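Local coordinates for probable TonB-dependent siderophore receptor PirA (Acinetobacter baumannii, PDB 5FR8), which probably carries out the first step of iron uptake across the outer membrane by binding ferric siderophores, possibly including ferric enterobactin, at residues T226-E231 against I707-N712; D179-S184 against A214-I219; K671-K676 against S713-Y718. All coordinates share one frame; numbering follows the deposited sequence.

Contact 1: T226-E231 against I707-N712; sequences TAAGRE and ILRDSN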
loop_
_atom_site.group_PDB
_atom_site.type_symbol
_atom_site.label_atom_id
_atom_site.label_comp_id
_atom_site.label_asym_id
_atom_site.label_seq_id
_atom_site.Cartn_x
_atom_site.Cartn_y
_atom_site.Cartn_z
ATOM N N THR A 226 -12.569 -1.278 -23.433
ATOM C CA THR A 226 -13.045 -2.534 -22.885
ATOM C C THR A 226 -12.578 -2.757 -21.447
ATOM O O THR A 226 -12.848 -3.802 -20.856
ATOM C CB THR A 226 -12.515 -3.692 -23.723
ATOM O OG1 THR A 226 -11.108 -3.493 -23.931
ATOM C CG2 THR A 226 -13.251 -3.761 -25.070
ATOM N N ALA A 227 -11.880 -1.773 -20.891
ATOM C CA ALA A 227 -11.396 -1.898 -19.530
ATOM C C ALA A 227 -12.538 -1.734 -18.566
ATOM O O ALA A 227 -13.447 -0.951 -18.809
ATOM C CB ALA A 227 -10.324 -0.876 -19.234
ATOM N N ALA A 228 -12.483 -2.479 -17.468
ATOM C CA ALA A 228 -13.507 -2.405 -16.456
ATOM C C ALA A 228 -13.346 -1.174 -15.581
ATOM O O ALA A 228 -12.244 -0.638 -15.429
ATOM C CB ALA A 228 -13.451 -3.645 -15.598
ATOM N N GLY A 229 -14.455 -0.752 -14.983
ATOM C CA GLY A 229 -14.450 0.309 -13.988
ATOM C C GLY A 229 -14.004 -0.245 -12.653
ATOM O O GLY A 229 -13.360 -1.296 -12.577
ATOM N N ARG A 230 -14.339 0.459 -11.588
ATOM C CA ARG A 230 -13.896 0.054 -10.285
ATOM C C ARG A 230 -14.716 -1.123 -9.815
ATOM O O ARG A 230 -15.928 -1.117 -9.978
ATOM C CB ARG A 230 -14.068 1.202 -9.297
ATOM C CG ARG A 230 -13.200 2.406 -9.588
ATOM C CD ARG A 230 -13.664 3.597 -8.779
ATOM N NE ARG A 230 -15.008 4.015 -9.160
ATOM C CZ ARG A 230 -15.694 4.936 -8.494
ATOM N NH1 ARG A 230 -15.171 5.525 -7.423
ATOM N NH2 ARG A 230 -16.899 5.271 -8.886
ATOM N N GLU A 231 -14.065 -2.116 -9.197
ATOM C CA GLU A 231 -14.799 -3.257 -8.624
ATOM C C GLU A 231 -15.318 -2.869 -7.260
ATOM O O GLU A 231 -14.661 -2.101 -6.533
ATOM C CB GLU A 231 -13.938 -4.531 -8.549
ATOM C CG GLU A 231 -12.966 -4.615 -7.390
ATOM C CD GLU A 231 -12.234 -5.948 -7.317
ATOM O OE1 GLU A 231 -12.544 -6.856 -8.112
ATOM O OE2 GLU A 231 -11.333 -6.094 -6.447
ATOM N N ILE A 707 -12.952 11.294 -15.738
ATOM C CA ILE A 707 -12.169 10.562 -16.721
ATOM C C ILE A 707 -12.493 9.067 -16.694
ATOM O O ILE A 707 -12.555 8.464 -15.615
ATOM C CB ILE A 707 -10.669 10.748 -16.496
ATOM C CG1 ILE A 707 -10.313 12.221 -16.358
ATOM C CG2 ILE A 707 -9.901 10.150 -17.656
ATOM C CD1 ILE A 707 -9.032 12.449 -15.558
ATOM N N LEU A 708 -12.658 8.491 -17.889
ATOM C CA LEU A 708 -12.913 7.058 -18.080
ATOM C C LEU A 708 -11.659 6.295 -18.468
ATOM O O LEU A 708 -10.771 6.825 -19.117
ATOM C CB LEU A 708 -13.926 6.851 -19.186
ATOM C CG LEU A 708 -15.213 7.661 -19.060
ATOM C CD1 LEU A 708 -16.129 7.356 -20.222
ATOM C CD2 LEU A 708 -15.895 7.366 -17.732
ATOM N N ARG A 709 -11.575 5.047 -18.033
ATOM C CA ARG A 709 -10.370 4.251 -18.227
ATOM C C ARG A 709 -10.303 3.717 -19.641
ATOM O O ARG A 709 -11.236 3.065 -20.118
ATOM C CB ARG A 709 -10.317 3.096 -17.237
ATOM C CG ARG A 709 -9.076 2.230 -17.346
ATOM C CD ARG A 709 -9.154 1.173 -16.272
ATOM N NE ARG A 709 -8.121 0.142 -16.357
ATOM C CZ ARG A 709 -8.309 -1.119 -15.979
ATOM N NH1 ARG A 709 -9.506 -1.515 -15.520
ATOM N NH2 ARG A 709 -7.303 -1.984 -16.071
ATOM N N ASP A 710 -9.182 4.008 -20.291
ATOM C CA ASP A 710 -8.982 3.698 -21.693
ATOM C C ASP A 710 -8.136 2.452 -21.769
ATOM O O ASP A 710 -7.002 2.452 -21.305
ATOM C CB ASP A 710 -8.255 4.866 -22.349
ATOM C CG ASP A 710 -8.247 4.801 -23.854
ATOM O OD1 ASP A 710 -8.379 3.693 -24.400
ATOM O OD2 ASP A 710 -8.093 5.875 -24.493
ATOM N N SER A 711 -8.698 1.391 -22.339
ATOM C CA SER A 711 -7.927 0.190 -22.618
ATOM C C SER A 711 -6.910 0.395 -23.730
ATOM O O SER A 711 -5.858 -0.241 -23.726
ATOM C CB SER A 711 -8.842 -0.957 -22.989
ATOM O OG SER A 711 -9.626 -0.589 -24.101
ATOM N N ASN A 712 -7.207 1.274 -24.679
ATOM C CA ASN A 712 -6.251 1.565 -25.761
ATOM C C ASN A 712 -5.135 2.581 -25.422
ATOM O O ASN A 712 -4.512 3.125 -26.315
ATOM C CB ASN A 712 -7.002 2.038 -26.991
ATOM C CG ASN A 712 -8.004 1.023 -27.475
ATOM O OD1 ASN A 712 -9.199 1.317 -27.603
ATOM N ND2 ASN A 712 -7.527 -0.187 -27.753
#

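Contact 2: D179-S184 against A214-I219; sequences DSKEGS and ADDVDI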
loop_
_atom_site.group_PDB
_atom_site.type_symbol
_atom_site.label_atom_id
_atom_site.label_comp_id
_atom_site.label_asym_id
_atom_site.label_seq_id
_atom_site.Cartn_x
_atom_site.Cartn_y
_atom_site.Cartn_z
ATOM N N ASP A 179 -23.780 10.125 -12.034
ATOM C CA ASP A 179 -23.741 9.181 -13.132
ATOM C C ASP A 179 -24.295 7.813 -12.685
ATOM O O ASP A 179 -23.886 7.248 -11.670
ATOM C CB ASP A 179 -22.325 9.069 -13.689
ATOM C CG ASP A 179 -22.270 8.287 -14.974
ATOM O OD1 ASP A 179 -23.185 7.481 -15.212
ATOM O OD2 ASP A 179 -21.315 8.457 -15.757
ATOM N N SER A 180 -25.242 7.318 -13.475
ATOM C CA SER A 180 -25.935 6.064 -13.247
ATOM C C SER A 180 -25.001 4.880 -13.237
ATOM O O SER A 180 -25.282 3.883 -12.568
ATOM C CB SER A 180 -26.962 5.854 -14.366
ATOM O OG SER A 180 -27.014 4.493 -14.753
ATOM N N LYS A 181 -23.893 4.994 -13.975
ATOM C CA LYS A 181 -22.949 3.879 -14.163
ATOM C C LYS A 181 -21.849 3.767 -13.065
ATOM O O LYS A 181 -21.121 2.759 -12.969
ATOM C CB LYS A 181 -22.327 3.963 -15.569
ATOM C CG LYS A 181 -23.325 3.703 -16.701
ATOM C CD LYS A 181 -23.023 4.507 -17.963
ATOM C CE LYS A 181 -24.284 5.181 -18.479
ATOM N NZ LYS A 181 -23.985 6.196 -19.524
ATOM N N GLU A 182 -21.723 4.794 -12.235
ATOM C CA GLU A 182 -20.772 4.729 -11.126
ATOM C C GLU A 182 -21.491 4.209 -9.863
ATOM O O GLU A 182 -22.685 4.496 -9.636
ATOM C CB GLU A 182 -20.106 6.102 -10.925
ATOM C CG GLU A 182 -19.087 6.436 -12.017
ATOM C CD GLU A 182 -18.495 7.833 -11.898
ATOM O OE1 GLU A 182 -19.109 8.678 -11.213
ATOM O OE2 GLU A 182 -17.412 8.086 -12.497
ATOM N N GLY A 183 -20.784 3.410 -9.070
ATOM C CA GLY A 183 -21.399 2.759 -7.899
ATOM C C GLY A 183 -21.624 3.675 -6.693
ATOM O O GLY A 183 -20.746 4.433 -6.298
ATOM N N SER A 184 -22.806 3.615 -6.099
ATOM C CA SER A 184 -23.034 4.315 -4.849
ATOM C C SER A 184 -22.489 3.446 -3.741
ATOM O O SER A 184 -22.162 2.282 -3.967
ATOM C CB SER A 184 -24.516 4.636 -4.645
ATOM O OG SER A 184 -25.340 3.796 -5.432
ATOM N N ALA A 214 -20.291 -1.831 -7.346
ATOM C CA ALA A 214 -19.328 -1.782 -8.434
ATOM C C ALA A 214 -19.734 -0.735 -9.425
ATOM O O ALA A 214 -20.866 -0.265 -9.428
ATOM C CB ALA A 214 -19.249 -3.125 -9.142
ATOM N N ASP A 215 -18.778 -0.359 -10.258
ATOM C CA ASP A 215 -19.063 0.407 -11.445
ATOM C C ASP A 215 -19.597 -0.570 -12.485
ATOM O O ASP A 215 -19.219 -1.754 -12.494
ATOM C CB ASP A 215 -17.800 1.090 -11.954
ATOM C CG ASP A 215 -17.323 2.182 -11.024
ATOM O OD1 ASP A 215 -18.135 2.626 -10.176
ATOM O OD2 ASP A 215 -16.156 2.618 -11.163
ATOM N N ASP A 216 -20.482 -0.077 -13.352
ATOM C CA ASP A 216 -21.056 -0.911 -14.380
ATOM C C ASP A 216 -19.994 -1.532 -15.247
ATOM O O ASP A 216 -18.830 -1.111 -15.276
ATOM C CB ASP A 216 -22.032 -0.121 -15.238
ATOM C CG ASP A 216 -23.249 0.349 -14.455
ATOM O OD1 ASP A 216 -23.384 -0.010 -13.260
ATOM O OD2 ASP A 216 -24.073 1.078 -15.034
ATOM N N VAL A 217 -20.396 -2.570 -15.941
ATOM C CA VAL A 217 -19.482 -3.225 -16.822
ATOM C C VAL A 217 -19.104 -2.259 -17.930
ATOM O O VAL A 217 -17.950 -2.194 -18.329
ATOM C CB VAL A 217 -20.119 -4.448 -17.474
ATOM C CG1 VAL A 217 -19.029 -5.393 -17.968
ATOM C CG2 VAL A 217 -21.057 -5.127 -16.495
ATOM N N ASP A 218 -20.093 -1.515 -18.415
ATOM C CA ASP A 218 -19.975 -0.775 -19.667
ATOM C C ASP A 218 -19.653 0.717 -19.462
ATOM O O ASP A 218 -19.734 1.505 -20.391
ATOM C CB ASP A 218 -21.242 -0.982 -20.532
ATOM C CG ASP A 218 -22.534 -0.438 -19.883
ATOM O OD1 ASP A 218 -22.516 -0.073 -18.680
ATOM O OD2 ASP A 218 -23.583 -0.376 -20.607
ATOM N N ILE A 219 -19.263 1.090 -18.248
ATOM C CA ILE A 219 -19.018 2.497 -17.932
ATOM C C ILE A 219 -18.019 3.138 -18.897
ATOM O O ILE A 219 -18.180 4.303 -19.275
ATOM C CB ILE A 219 -18.539 2.686 -16.471
ATOM C CG1 ILE A 219 -18.323 4.181 -16.183
ATOM C CG2 ILE A 219 -17.259 1.911 -16.233
ATOM C CD1 ILE A 219 -18.323 4.551 -14.714
#

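Contact 3: K671-K676 against S713-Y718; sequences KPSTVK and SISQTY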
loop_
_atom_site.group_PDB
_atom_site.type_symbol
_atom_site.label_atom_id
_atom_site.label_comp_id
_atom_site.label_asym_id
_atom_site.label_seq_id
_atom_site.Cartn_x
_atom_site.Cartn_y
_atom_site.Cartn_z
ATOM N N LYS A 671 3.042 2.656 -27.347
ATOM C CA LYS A 671 2.426 3.918 -27.770
ATOM C C LYS A 671 2.374 4.847 -26.529
ATOM O O LYS A 671 1.345 4.983 -25.842
ATOM C CB LYS A 671 1.035 3.601 -28.360
ATOM C CG LYS A 671 0.034 4.743 -28.519
ATOM C CD LYS A 671 -0.369 4.985 -29.977
ATOM C CE LYS A 671 -0.958 6.382 -30.165
ATOM N NZ LYS A 671 -1.612 6.532 -31.493
ATOM N N PRO A 672 3.519 5.471 -26.214
ATOM C CA PRO A 672 3.597 6.336 -25.046
ATOM C C PRO A 672 2.611 7.481 -25.172
ATOM O O PRO A 672 2.456 8.010 -26.253
ATOM C CB PRO A 672 5.036 6.844 -25.097
ATOM C CG PRO A 672 5.774 5.783 -25.840
ATOM C CD PRO A 672 4.814 5.389 -26.907
ATOM N N SER A 673 1.938 7.813 -24.074
ATOM C CA SER A 673 0.948 8.880 -24.031
ATOM C C SER A 673 0.931 9.427 -22.623
ATOM O O SER A 673 1.482 8.819 -21.715
ATOM C CB SER A 673 -0.446 8.375 -24.395
ATOM O OG SER A 673 -0.754 7.176 -23.732
ATOM N N THR A 674 0.284 10.568 -22.435
ATOM C CA THR A 674 0.417 11.302 -21.197
ATOM C C THR A 674 -0.900 11.943 -20.851
ATOM O O THR A 674 -1.412 12.703 -21.613
ATOM C CB THR A 674 1.468 12.405 -21.392
ATOM O OG1 THR A 674 2.732 11.797 -21.676
ATOM C CG2 THR A 674 1.582 13.295 -20.161
ATOM N N VAL A 675 -1.444 11.668 -19.683
ATOM C CA VAL A 675 -2.694 12.302 -19.309
ATOM C C VAL A 675 -2.491 13.795 -19.057
ATOM O O VAL A 675 -1.609 14.171 -18.304
ATOM C CB VAL A 675 -3.252 11.682 -18.036
ATOM C CG1 VAL A 675 -4.481 12.440 -17.580
ATOM C CG2 VAL A 675 -3.571 10.212 -18.271
ATOM N N LYS A 676 -3.313 14.637 -19.678
ATOM C CA LYS A 676 -3.208 16.087 -19.509
ATOM C C LYS A 676 -3.637 16.478 -18.108
ATOM O O LYS A 676 -4.441 15.778 -17.499
ATOM C CB LYS A 676 -4.012 16.811 -20.595
ATOM C CG LYS A 676 -3.422 16.563 -21.975
ATOM C CD LYS A 676 -4.006 17.419 -23.097
ATOM C CE LYS A 676 -3.404 17.006 -24.440
ATOM N NZ LYS A 676 -3.984 17.755 -25.579
ATOM N N SER A 713 -4.887 2.829 -24.143
ATOM C CA SER A 713 -3.831 3.743 -23.744
ATOM C C SER A 713 -3.034 3.121 -22.630
ATOM O O SER A 713 -3.507 2.204 -21.972
ATOM C CB SER A 713 -4.411 5.059 -23.229
ATOM O OG SER A 713 -3.555 5.626 -22.244
ATOM N N ILE A 714 -1.827 3.627 -22.398
ATOM C CA ILE A 714 -1.031 3.175 -21.242
ATOM C C ILE A 714 -0.774 4.349 -20.281
ATOM O O ILE A 714 -0.037 4.226 -19.303
ATOM C CB ILE A 714 0.264 2.489 -21.685
ATOM C CG1 ILE A 714 1.045 3.380 -22.628
ATOM C CG2 ILE A 714 -0.052 1.203 -22.422
ATOM C CD1 ILE A 714 2.382 2.796 -23.007
ATOM N N SER A 715 -1.445 5.477 -20.542
ATOM C CA SER A 715 -1.501 6.572 -19.578
ATOM C C SER A 715 -2.883 6.704 -18.941
ATOM O O SER A 715 -3.009 6.679 -17.730
ATOM C CB SER A 715 -1.076 7.890 -20.221
ATOM O OG SER A 715 -1.710 8.086 -21.463
ATOM N N GLN A 716 -3.924 6.850 -19.738
ATOM C CA GLN A 716 -5.274 6.890 -19.169
ATOM C C GLN A 716 -5.724 5.524 -18.602
ATOM O O GLN A 716 -6.492 4.786 -19.229
ATOM C CB GLN A 716 -6.259 7.380 -20.207
ATOM C CG GLN A 716 -7.569 7.803 -19.589
ATOM C CD GLN A 716 -8.389 8.631 -20.537
ATOM O OE1 GLN A 716 -7.865 9.531 -21.209
ATOM N NE2 GLN A 716 -9.680 8.322 -20.628
ATOM N N THR A 717 -5.239 5.194 -17.417
ATOM C CA THR A 717 -5.346 3.826 -16.908
ATOM C C THR A 717 -6.411 3.608 -15.814
ATOM O O THR A 717 -6.537 2.491 -15.310
ATOM C CB THR A 717 -3.997 3.391 -16.285
ATOM O OG1 THR A 717 -3.521 4.458 -15.448
ATOM C CG2 THR A 717 -2.944 3.089 -17.353
ATOM N N TYR A 718 -7.127 4.659 -15.406
ATOM C CA TYR A 718 -7.984 4.559 -14.219
ATOM C C TYR A 718 -9.223 5.383 -14.384
ATOM O O TYR A 718 -9.308 6.247 -15.269
ATOM C CB TYR A 718 -7.240 5.031 -12.955
ATOM C CG TYR A 718 -6.822 6.482 -13.013
ATOM C CD1 TYR A 718 -5.621 6.863 -13.634
ATOM C CD2 TYR A 718 -7.638 7.483 -12.501
ATOM C CE1 TYR A 718 -5.258 8.197 -13.731
ATOM C CE2 TYR A 718 -7.271 8.825 -12.603
ATOM C CZ TYR A 718 -6.093 9.172 -13.219
ATOM O OH TYR A 718 -5.744 10.490 -13.285
#

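Contact 1: T226-E231 against I707-N712
R709 and A228 meet through a side-chain to backbone hydrogen bond: NH1 of R709 donates to the carbonyl O of A228 over 2.9 Å, with an N-H...O angle of 145°. The acceptor lies at the edge of the guanidinium, close to its plane, while the donor is tilted by only 19° from the carbonyl plane of A228. CG of the arginine is anti to the backbone N (chi1 -179°) and the chain runs extended to NE, which carries the guanidinium across to the 226-231 segment. The methyl of A227 sits over one face of the guanidinium, displaced toward the rim, and CB of A227 lies 3.8 Å from NE of R709. The same methyl also touches CD and CG, so the aliphatic part of the arginine packs against it.

A second bond forms farther along, where the backbone N of T226 donates to OG of S711 at 3.1 Å and nearly straight. CB of S711 packs against CB of A227 at 4.0 Å, between the two hydrogen bonds. These segments are irregular parts of two extracellular loops of the TonB-dependent receptor barrel, one running from strand 201-212 to strand 232-247 and the other from strand 693-700 to the closing strand 724-731.

Around this first shell, R709 NH1 also forms a salt bridge with D268, which probably balances its charge, and the arginine touches N81 in the plug region. OG1 of T226 is bonded to the backbone O of N272. The loop backbones are held in place by N220, whose side chain bonds both R709 N and A227 O, and by S225, whose hydroxyl bonds R709 O and S711 N.

Contact 2: D179-S184 against A214-I219
D215 reaches across to the backbone of E182 and G183. Its CB lies 3.9 Å from the carbonyl O of K181. CG, turned anti to the carbonyl carbon (chi1 -68°), carries the carboxylate toward the opposing segment. OD1 then accepts a hydrogen bond from the backbone N of G183 at 3.0 Å, the donor approaching nearly in line with the carboxylate C-O bond; OD1 also lies 3.5 Å from CA of E182. OD2 turns to R230, with which it forms a salt bridge, so the two oxygens of one carboxylate tie the loop backbone to a guanidinium.

A neighbouring backbone bond, from D216 N to K181 O at 2.9 Å, fastens the segments together one residue farther on. Both segments belong to extracellular loops at the start of the receptor barrel: 179-184 lies in the short loop between strands 167-177 and 185-195, whereas the segment 214-219 belongs to the longer loop after strand 201-212. The short loop makes a type I beta turn from D179 to E182, overlapped by an Asx turn in which OD1 of D179 accepts from K181 N at 2.9 Å.

K181 and D216 cross at about a right angle, with CG of K181 3.2 Å from OD2 of D216. Bends at chi2 and chi3 then lead the lysine away, and its ammonium makes no contact with this carboxylate. On E182, CG packs against CD1 of I219 at 3.4 Å, while OE2 is bonded to Q706 NE2 and G722 N.

Contact 3: K671-K676 against S713-Y718
S673 and S715 are joined hydroxyl to hydroxyl, their OG atoms 2.6 Å apart in a hydrogen bond that either could donate. The bond links the extracellular start of strand 674-687 to the last loop of the receptor barrel: S673 sits just ahead of the strand, and S715 lies in the loop that leads to strand 724-731. Each serine holds OG between its own backbone N and carbonyl carbon, with chi1 of 46° for S673 and 47° for S715. Both side chains start out toward the opposite segment, allowing the hydroxyls to meet.

S713 gives the second loop its shape. Its OG accepts from the backbone N of S715 at 2.7 Å and from that of Q716 at 2.8 Å, making an ST turn and an ST motif on a single oxygen. I714 projects next to it: CG1 lies 3.6 Å from the carbonyl O of K671, and CD1 reaches the same oxygen and, less closely, CA of P672. Beyond the serine pair, OG1 of T717 donates to the carbonyl O of S715 at 3.2 Å, coming from well above the carbonyl plane. That oxygen is also touched from the strand side, where CG2 of V675, anti to its own carbonyl carbon, lies 3.6 Å from S715 O.

From the N terminus, the chain first passes through 179-184 and closes contact 2 at 214-219, after the hairpin formed by strands 185-195 and 201-212. Contact 1 opens soon after, in the same loop as 214-219, and stays open around most of the barrel. Before it closes, contact 3 opens at 671-676; 707-712 then closes contact 1 and 713-718 closes contact 3, so these two cross, while contact 2 stands in series with both. Contacts 1 and 2 also touch where L708 packs on I219. Contact 1 ties the last loop to the loop before strand 232-247, and contact 3 ties it to the start of strand 674-687.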